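Local atomic coordinates of peptidyl tryptophan dihydroxylase (Pseudomonas putida, PDB entry 7CTQ), a protein that probably uses FAD to add two hydroxyl groups to a tryptophan of a target protein, a step essential for making its tryptophylquinone cofactor. Residues 30-35 with 108-113; 155-160 with 243-248. All coordinates share one frame; numbering follows the deposited sequence.

Contact 1: residues 30-35 with 108-113. With FAD (flavin-adenine dinucleotide), chain C.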
ATOM      1  N   ALA A  30       5.488  11.724 -21.460  1.00 58.17           N
ATOM      2  CA  ALA A  30       5.348  13.022 -20.814  1.00 64.36           C
ATOM      3  C   ALA A  30       4.261  12.928 -19.751  1.00 54.54           C
ATOM      4  O   ALA A  30       3.196  12.351 -19.995  1.00 56.19           O
ATOM      5  CB  ALA A  30       5.000  14.095 -21.848  1.00 50.64           C
ATOM      6  N   VAL A  31       4.531  13.472 -18.564  1.00 48.71           N
ATOM      7  CA  VAL A  31       3.659  13.293 -17.407  1.00 48.53           C
ATOM      8  C   VAL A  31       3.541  14.603 -16.645  1.00 51.62           C
ATOM      9  O   VAL A  31       4.545  15.281 -16.406  1.00 55.03           O
ATOM     10  CB  VAL A  31       4.190  12.192 -16.463  1.00 49.37           C
ATOM     11  CG1 VAL A  31       3.260  12.012 -15.271  1.00 46.94           C
ATOM     12  CG2 VAL A  31       4.400  10.878 -17.214  1.00 44.47           C
ATOM     13  N   THR A  32       2.318  14.936 -16.232  1.00 54.34           N
ATOM     14  CA  THR A  32       2.041  16.072 -15.359  1.00 50.17           C
ATOM     15  C   THR A  32       1.353  15.576 -14.095  1.00 47.28           C
ATOM     16  O   THR A  32       0.418  14.772 -14.168  1.00 50.76           O
ATOM     17  CB  THR A  32       1.155  17.110 -16.066  1.00 56.07           C
ATOM     18  OG1 THR A  32       1.851  17.657 -17.193  1.00 60.73           O
ATOM     19  CG2 THR A  32       0.765  18.236 -15.109  1.00 49.56           C
ATOM     20  N   VAL A  33       1.802  16.056 -12.941  1.00 48.31           N
ATOM     21  CA  VAL A  33       1.209  15.700 -11.657  1.00 51.32           C
ATOM     22  C   VAL A  33       0.576  16.944 -11.053  1.00 58.90           C
ATOM     23  O   VAL A  33       1.176  18.024 -11.063  1.00 63.23           O
ATOM     24  CB  VAL A  33       2.253  15.094 -10.696  1.00 55.37           C
ATOM     25  CG1 VAL A  33       1.668  14.908  -9.307  1.00 53.96           C
ATOM     26  CG2 VAL A  33       2.761  13.764 -11.234  1.00 51.72           C
ATOM     27  N   VAL A  34      -0.641  16.793 -10.537  1.00 65.01           N
ATOM     28  CA  VAL A  34      -1.344  17.838  -9.800  1.00 57.59           C
ATOM     29  C   VAL A  34      -1.519  17.359  -8.370  1.00 61.93           C
ATOM     30  O   VAL A  34      -1.931  16.214  -8.149  1.00 59.37           O
ATOM     31  CB  VAL A  34      -2.713  18.159 -10.424  1.00 52.88           C
ATOM     32  CG1 VAL A  34      -3.368  19.328  -9.699  1.00 57.79           C
ATOM     33  CG2 VAL A  34      -2.569  18.439 -11.904  1.00 60.64           C
ATOM     34  N   SER A  35      -1.226  18.227  -7.405  1.00 54.58           N
ATOM     35  CA  SER A  35      -1.378  17.839  -6.008  1.00 62.50           C
ATOM     36  C   SER A  35      -1.318  19.077  -5.130  1.00 69.09           C
ATOM     37  O   SER A  35      -0.819  20.130  -5.539  1.00 70.87           O
ATOM     38  CB  SER A  35      -0.307  16.836  -5.576  1.00 62.99           C
ATOM     39  OG  SER A  35      -0.255  16.709  -4.165  1.00 65.78           O
ATOM     40  N   SER A 108       6.086  17.655 -14.742  1.00 64.34           N
ATOM     41  CA  SER A 108       5.446  18.905 -14.346  1.00 66.71           C
ATOM     42  C   SER A 108       4.681  18.696 -13.047  1.00 61.07           C
ATOM     43  O   SER A 108       3.939  17.721 -12.907  1.00 68.87           O
ATOM     44  CB  SER A 108       4.492  19.392 -15.438  1.00 66.16           C
ATOM     45  OG  SER A 108       4.991  19.112 -16.736  1.00 59.47           O
ATOM     46  N   VAL A 109       4.859  19.606 -12.095  1.00 61.40           N
ATOM     47  CA  VAL A 109       4.184  19.533 -10.794  1.00 62.35           C
ATOM     48  C   VAL A 109       3.350  20.798 -10.653  1.00 67.29           C
ATOM     49  O   VAL A 109       3.835  21.838 -10.197  1.00 81.22           O
ATOM     50  CB  VAL A 109       5.160  19.378  -9.627  1.00 57.56           C
ATOM     51  CG1 VAL A 109       4.405  19.073  -8.337  1.00 60.33           C
ATOM     52  CG2 VAL A 109       6.156  18.284  -9.928  1.00 67.35           C
ATOM     53  N   VAL A 110       2.078  20.708 -11.035  1.00 69.92           N
ATOM     54  CA  VAL A 110       1.131  21.813 -10.929  1.00 66.64           C
ATOM     55  C   VAL A 110       0.515  21.746  -9.536  1.00 67.74           C
ATOM     56  O   VAL A 110      -0.323  20.888  -9.261  1.00 68.25           O
ATOM     57  CB  VAL A 110       0.057  21.742 -12.018  1.00 66.08           C
ATOM     58  CG1 VAL A 110      -1.027  22.783 -11.777  1.00 70.41           C
ATOM     59  CG2 VAL A 110       0.683  21.883 -13.404  1.00 62.27           C
ATOM     60  N   GLU A 111       0.936  22.646  -8.648  1.00 71.95           N
ATOM     61  CA  GLU A 111       0.319  22.706  -7.331  1.00 74.33           C
ATOM     62  C   GLU A 111      -1.136  23.139  -7.474  1.00 78.63           C
ATOM     63  O   GLU A 111      -1.504  23.858  -8.406  1.00 76.86           O
ATOM     64  CB  GLU A 111       1.092  23.653  -6.402  1.00 76.38           C
ATOM     65  CG  GLU A 111       0.897  23.368  -4.902  1.00 86.63           C
ATOM     66  CD  GLU A 111      -0.394  23.930  -4.318  1.00 97.54           C
ATOM     67  OE1 GLU A 111      -0.661  23.667  -3.126  1.00100.15           O
ATOM     68  OE2 GLU A 111      -1.115  24.669  -5.023  1.00101.34           O
ATOM     69  N   GLY A 112      -1.973  22.654  -6.568  1.00 76.12           N
ATOM     70  CA  GLY A 112      -3.374  23.039  -6.523  1.00 78.88           C
ATOM     71  C   GLY A 112      -4.293  21.915  -6.090  1.00 76.16           C
ATOM     72  O   GLY A 112      -4.053  20.738  -6.360  1.00 73.44           O
ATOM     73  N   ARG A 113      -5.372  22.282  -5.400  1.00 73.85           N
ATOM     74  CA  ARG A 113      -6.400  21.316  -5.042  1.00 77.99           C
ATOM     75  C   ARG A 113      -7.327  21.088  -6.228  1.00 78.65           C
ATOM     76  O   ARG A 113      -7.760  22.043  -6.882  1.00 72.11           O
ATOM     77  CB  ARG A 113      -7.205  21.791  -3.832  1.00 69.67           C
ATOM     78  CG  ARG A 113      -8.454  20.962  -3.598  1.00 80.60           C
ATOM     79  CD  ARG A 113      -8.790  20.837  -2.124  1.00 86.72           C
ATOM     80  NE  ARG A 113      -9.491  22.017  -1.635  1.00 98.60           N
ATOM     81  CZ  ARG A 113      -9.884  22.190  -0.377  1.00102.42           C
ATOM     82  NH1 ARG A 113     -10.513  23.305  -0.029  1.00 96.29           N
ATOM     83  NH2 ARG A 113      -9.649  21.249   0.531  1.00100.19           N
TER
HETATM   84  PA  FAD C 501      -1.017   9.840  -0.013  1.00 44.94           P
HETATM   85  O1A FAD C 501       0.323   9.621   0.571  1.00 40.84           O
HETATM   86  O2A FAD C 501      -2.087  10.137   1.028  1.00 47.92           O
HETATM   87  O5B FAD C 501      -0.905  10.915  -1.141  1.00 46.60           O
HETATM   88  C5B FAD C 501      -2.062  11.629  -1.618  1.00 44.08           C
HETATM   89  C4B FAD C 501      -1.579  12.990  -2.046  1.00 59.27           C
HETATM   90  O4B FAD C 501      -2.645  13.670  -2.748  1.00 61.30           O
HETATM   91  C3B FAD C 501      -1.136  13.926  -0.916  1.00 65.72           C
HETATM   92  O3B FAD C 501       0.007  14.675  -1.319  1.00 68.73           O
HETATM   93  C2B FAD C 501      -2.375  14.803  -0.690  1.00 66.47           C
HETATM   94  O2B FAD C 501      -2.061  16.109  -0.210  1.00 74.80           O
HETATM   95  C1B FAD C 501      -2.914  14.904  -2.117  1.00 69.39           C
HETATM   96  N9A FAD C 501      -4.329  15.213  -2.266  1.00 64.79           N
HETATM   97  C8A FAD C 501      -5.389  14.783  -1.518  1.00 68.96           C
HETATM   98  N7A FAD C 501      -6.555  15.231  -1.915  1.00 69.28           N
HETATM   99  C5A FAD C 501      -6.231  16.044  -2.986  1.00 65.78           C
HETATM  100  C6A FAD C 501      -7.011  16.844  -3.846  1.00 62.70           C
HETATM  101  N6A FAD C 501      -8.336  16.957  -3.758  1.00 66.60           N
HETATM  102  N1A FAD C 501      -6.376  17.533  -4.830  1.00 58.01           N
HETATM  103  C2A FAD C 501      -5.048  17.427  -4.928  1.00 60.19           C
HETATM  104  N3A FAD C 501      -4.214  16.706  -4.169  1.00 64.30           N
HETATM  105  C4A FAD C 501      -4.867  16.033  -3.216  1.00 69.36           C
HETATM  106  N1  FAD C 501       2.438   4.086   6.328  1.00 49.19           N
HETATM  107  C2  FAD C 501       3.703   3.797   6.759  1.00 44.70           C
HETATM  108  O2  FAD C 501       4.582   3.417   5.983  1.00 45.91           O
HETATM  109  N3  FAD C 501       4.022   3.941   8.093  1.00 48.47           N
HETATM  110  C4  FAD C 501       3.168   4.367   9.090  1.00 55.73           C
HETATM  111  O4  FAD C 501       3.571   4.469  10.247  1.00 52.80           O
HETATM  112  C4X FAD C 501       1.828   4.670   8.628  1.00 49.98           C
HETATM  113  N5  FAD C 501       0.952   5.074   9.509  1.00 50.47           N
HETATM  114  C5X FAD C 501      -0.330   5.363   9.069  1.00 49.53           C
HETATM  115  C6  FAD C 501      -1.281   5.788   9.997  1.00 48.79           C
HETATM  116  C7  FAD C 501      -2.585   6.075   9.608  1.00 52.47           C
HETATM  117  C7M FAD C 501      -3.585   6.534  10.636  1.00 43.83           C
HETATM  118  C8  FAD C 501      -2.953   5.930   8.260  1.00 50.23           C
HETATM  119  C8M FAD C 501      -4.353   6.241   7.803  1.00 44.60           C
HETATM  120  C9  FAD C 501      -2.007   5.512   7.331  1.00 46.80           C
HETATM  121  C9A FAD C 501      -0.706   5.222   7.724  1.00 51.06           C
HETATM  122  N10 FAD C 501       0.276   4.801   6.803  1.00 48.02           N
HETATM  123  C10 FAD C 501       1.554   4.498   7.226  1.00 47.96           C
HETATM  124  C1' FAD C 501      -0.074   4.593   5.396  1.00 42.11           C
HETATM  125  C2' FAD C 501       0.439   5.673   4.457  1.00 47.80           C
HETATM  126  O2' FAD C 501       0.093   6.977   4.924  1.00 44.68           O
HETATM  127  C3' FAD C 501      -0.180   5.436   3.081  1.00 44.22           C
HETATM  128  O3' FAD C 501      -0.034   4.054   2.775  1.00 43.02           O
HETATM  129  C4' FAD C 501       0.422   6.242   1.935  1.00 47.88           C
HETATM  130  O4' FAD C 501       0.673   7.595   2.325  1.00 50.93           O
HETATM  131  C5' FAD C 501      -0.479   6.205   0.723  1.00 38.49           C
HETATM  132  O5' FAD C 501       0.216   6.803  -0.381  1.00 36.90           O
HETATM  133  P   FAD C 501      -0.563   7.497  -1.539  1.00 41.06           P
HETATM  134  O1P FAD C 501      -1.473   6.430  -2.166  1.00 39.11           O
HETATM  135  O2P FAD C 501       0.374   8.202  -2.457  1.00 41.78           O
HETATM  136  O3P FAD C 501      -1.493   8.535  -0.781  1.00 42.53           O

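Contact 2: residues 155-160 with 243-248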
ATOM      1  N   GLY A 155     -13.066  -3.953   5.679  1.00 34.16           N
ATOM      2  CA  GLY A 155     -12.843  -4.642   6.926  1.00 31.83           C
ATOM      3  C   GLY A 155     -13.543  -3.959   8.079  1.00 36.33           C
ATOM      4  O   GLY A 155     -14.303  -3.003   7.896  1.00 31.99           O
ATOM      5  N   PRO A 156     -13.288  -4.439   9.295  1.00 33.01           N
ATOM      6  CA  PRO A 156     -13.882  -3.820  10.489  1.00 39.34           C
ATOM      7  C   PRO A 156     -13.629  -2.325  10.491  1.00 37.22           C
ATOM      8  O   PRO A 156     -12.496  -1.884  10.316  1.00 32.40           O
ATOM      9  CB  PRO A 156     -13.151  -4.508  11.647  1.00 33.17           C
ATOM     10  CG  PRO A 156     -12.577  -5.763  11.057  1.00 41.49           C
ATOM     11  CD  PRO A 156     -12.275  -5.451   9.629  1.00 39.37           C
ATOM     12  N   GLU A 157     -14.705  -1.547  10.661  1.00 37.63           N
ATOM     13  CA  GLU A 157     -14.605  -0.093  10.632  1.00 37.88           C
ATOM     14  C   GLU A 157     -13.655   0.392  11.722  1.00 39.74           C
ATOM     15  O   GLU A 157     -13.805   0.043  12.896  1.00 35.35           O
ATOM     16  CB  GLU A 157     -15.982   0.542  10.813  1.00 37.04           C
ATOM     17  CG  GLU A 157     -16.057   1.941  10.224  1.00 37.68           C
ATOM     18  CD  GLU A 157     -15.850   1.940   8.716  1.00 48.29           C
ATOM     19  OE1 GLU A 157     -16.294   0.974   8.039  1.00 42.86           O
ATOM     20  OE2 GLU A 157     -15.221   2.894   8.209  1.00 43.96           O
ATOM     21  N   THR A 158     -12.670   1.195  11.326  1.00 37.81           N
ATOM     22  CA  THR A 158     -11.555   1.527  12.204  1.00 38.73           C
ATOM     23  C   THR A 158     -11.240   3.014  12.099  1.00 36.47           C
ATOM     24  O   THR A 158     -11.240   3.580  11.003  1.00 34.17           O
ATOM     25  CB  THR A 158     -10.316   0.692  11.828  1.00 37.87           C
ATOM     26  OG1 THR A 158     -10.672  -0.698  11.794  1.00 34.94           O
ATOM     27  CG2 THR A 158      -9.219   0.871  12.838  1.00 38.48           C
ATOM     28  N   VAL A 159     -10.958   3.640  13.238  1.00 39.06           N
ATOM     29  CA  VAL A 159     -10.624   5.059  13.288  1.00 33.58           C
ATOM     30  C   VAL A 159      -9.308   5.228  14.035  1.00 33.89           C
ATOM     31  O   VAL A 159      -9.051   4.559  15.043  1.00 36.52           O
ATOM     32  CB  VAL A 159     -11.755   5.896  13.937  1.00 38.52           C
ATOM     33  CG1 VAL A 159     -11.316   7.325  14.156  1.00 38.80           C
ATOM     34  CG2 VAL A 159     -12.983   5.908  13.048  1.00 45.24           C
ATOM     35  N   SER A 160      -8.455   6.103  13.515  1.00 33.86           N
ATOM     36  CA  SER A 160      -7.220   6.463  14.185  1.00 35.06           C
ATOM     37  C   SER A 160      -7.373   7.908  14.651  1.00 38.05           C
ATOM     38  O   SER A 160      -7.652   8.794  13.839  1.00 37.65           O
ATOM     39  CB  SER A 160      -6.017   6.283  13.252  1.00 38.78           C
ATOM     40  OG  SER A 160      -5.810   4.896  12.964  1.00 38.65           O
ATOM     41  N   SER A 243     -10.122   7.968   9.223  1.00 45.83           N
ATOM     42  CA  SER A 243     -10.578   6.624   8.898  1.00 47.31           C
ATOM     43  C   SER A 243      -9.368   5.776   8.529  1.00 37.37           C
ATOM     44  O   SER A 243      -8.582   6.149   7.650  1.00 41.76           O
ATOM     45  CB  SER A 243     -11.588   6.647   7.758  1.00 38.08           C
ATOM     46  OG  SER A 243     -11.974   5.316   7.409  1.00 49.34           O
ATOM     47  N   SER A 244      -9.186   4.660   9.236  1.00 34.14           N
ATOM     48  CA  SER A 244      -8.088   3.740   8.962  1.00 36.09           C
ATOM     49  C   SER A 244      -8.606   2.345   8.628  1.00 33.57           C
ATOM     50  O   SER A 244      -7.883   1.356   8.791  1.00 35.96           O
ATOM     51  CB  SER A 244      -7.127   3.693  10.146  1.00 37.45           C
ATOM     52  OG  SER A 244      -7.824   3.317  11.315  1.00 38.52           O
ATOM     53  N   THR A 245      -9.865   2.261   8.205  1.00 39.27           N
ATOM     54  CA  THR A 245     -10.487   0.999   7.818  1.00 35.80           C
ATOM     55  C   THR A 245      -9.769   0.383   6.616  1.00 31.19           C
ATOM     56  O   THR A 245      -9.355   1.089   5.686  1.00 31.73           O
ATOM     57  CB  THR A 245     -11.962   1.254   7.472  1.00 34.54           C
ATOM     58  OG1 THR A 245     -12.650   1.807   8.610  1.00 35.39           O
ATOM     59  CG2 THR A 245     -12.649  -0.026   7.004  1.00 33.46           C
ATOM     60  N   ALA A 246      -9.637  -0.943   6.625  1.00 35.03           N
ATOM     61  CA  ALA A 246      -9.132  -1.656   5.452  1.00 38.59           C
ATOM     62  C   ALA A 246     -10.154  -1.581   4.317  1.00 31.43           C
ATOM     63  O   ALA A 246     -11.291  -2.033   4.471  1.00 35.63           O
ATOM     64  CB  ALA A 246      -8.828  -3.109   5.819  1.00 33.19           C
ATOM     65  N   ILE A 247      -9.756  -1.017   3.177  1.00 32.48           N
ATOM     66  CA  ILE A 247     -10.664  -0.764   2.062  1.00 33.35           C
ATOM     67  C   ILE A 247     -10.016  -1.208   0.754  1.00 37.30           C
ATOM     68  O   ILE A 247      -8.922  -0.744   0.404  1.00 30.12           O
ATOM     69  CB  ILE A 247     -11.055   0.720   1.967  1.00 33.35           C
ATOM     70  CG1 ILE A 247     -11.828   1.144   3.222  1.00 35.54           C
ATOM     71  CG2 ILE A 247     -11.842   0.970   0.678  1.00 33.76           C
ATOM     72  CD1 ILE A 247     -11.939   2.668   3.395  1.00 46.01           C
ATOM     73  N   LEU A 248     -10.707  -2.069   0.012  1.00 28.11           N
ATOM     74  CA  LEU A 248     -10.348  -2.365  -1.362  1.00 31.90           C
ATOM     75  C   LEU A 248     -11.356  -1.666  -2.262  1.00 33.31           C
ATOM     76  O   LEU A 248     -12.563  -1.863  -2.102  1.00 38.03           O
ATOM     77  CB  LEU A 248     -10.345  -3.879  -1.608  1.00 29.07           C
ATOM     78  CG  LEU A 248     -10.065  -4.409  -3.014  1.00 35.89           C
ATOM     79  CD1 LEU A 248      -8.663  -4.088  -3.511  1.00 27.39           C
ATOM     80  CD2 LEU A 248     -10.319  -5.935  -3.010  1.00 30.41           C
TER
HETATM   81  O   HOH W   1     -10.379  -2.723   8.704  1.00 40.26           O
HETATM   82  O   HOH W   2     -13.593   4.670   9.696  1.00 43.71           O

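Contact 1: residues 30-35 with 108-113
Thr-32 sits beside Ser-108 and Val-34 beside Val-110 on one face of a parallel strand pair in the Rossmann-type, FAD-binding sheet, where 31-35 runs between 108-119 and 8-11. Along Thr-32, CB lies 4.1 Å from Ser-108 CB. There it forks, OG1 anti to the carbonyl carbon (chi1 -64°). OG1 lies alongside the serine, 3.5 Å from Ser-108 OG, at best a weak hydrogen bond. The other branch, CG2, touches Ser-108 CB and reaches Val-110 CG2 at 4.0 Å. An alanine here would probably leave Ser-108 OG without this neighbour and open a gap beside the Val-110 methyl. The backbones are joined by bonds that switch from strand to strand, the straightest being Val-33 N to Ser-108 O at 2.7 Å. On the other face, helix 91-104 covers Val-109 through Arg-99, Leu-102 and Gln-103, while Glu-111 OE1 turns to the backbone N of Trp-37. The C-terminal ends meet the cofactor: Ser-35 OG is 3.5 Å from the ribose O3B, and Arg-113 CA 3.8 Å from the adenine N1A. Beside them Gly-112 N donates to Ser-35 O at 3.0 Å, from 46° above the carbonyl plane.

Contact 2: residues 155-160 with 243-248
Glu-157 and Thr-158 close over Thr-245, and most of what holds them is polar. Two bonds are backbone to backbone. Gly-155 N gives a nearly straight one to Ala-246 O at 2.9 Å; at the other end Ser-244 N reaches Thr-158 O, coming from well above the carbonyl plane. Just past it Val-159 and Ser-243 form an antiparallel non-hydrogen-bonded pair.

Side-chain oxygens fill the bend between. Thr-245 OG1, anti to its carbonyl carbon (chi1 -59°), accepts from Thr-158 N at 2.8 Å. The Glu-157 chain bends at chi2 (63°), which turns CD back toward Thr-245; OE2 stands 2.8 Å from Thr-245 OG1 and is also salt-bridged to Arg-154. Ser-160 OG and Ser-244 OG share a hydrogen bond of 3.0 Å, and Ser-160 OG has a second partner in Thr-199 OG1.

Two waters complete the polar set. One gives a proton to Pro-156 O and takes one from Ala-246 N; the other donates to Glu-157 OE2 and Thr-158 O and accepts from Ser-243 OG.

The remaining contacts are mainly methyl against oxygen: Thr-245 CG2 lies 3.5 Å from Gly-155 O, and Thr-158 CG2 3.2 Å from Ser-244 OG. A side chain on Gly-155 would run into Pro-156 CD and press on Ala-246 CB. One polar atom stays unmatched: the buried Ser-244 O has no partner in the model.

Both segments lie where the chain passes between the short sheet containing 153-154 and 247-249 and the large sheet containing 158-166 and 238-243. It is a junction between two beta-sheets in the tryptophan halogenase-like part of the chain, and its Ser-160 lies in the FAD pocket.

From the N terminus, the chain lays down strand 8-11 and helix 15-27 before strand 31-35 opens contact 1. The next 72 residues, which include strands of the large mixed sheet and helix 91-104, form a loop that closes when 108-113 returns. Only afterwards does 155-160 begin contact 2, closed 82 residues later by 243-248 after the chain has run through more of the large sheet and helix 208-220. The two loops therefore follow in series, neither nested nor crossed. The centres of contact 1 and contact 2 are about 29 Å apart, and their nearest atoms about 16 Å apart. Contact 1 joins strands 31-35 and 108-119 within the seven-stranded sheet, at the adenosine end of FAD; contact 2 ties the large sheet to the short three-stranded one.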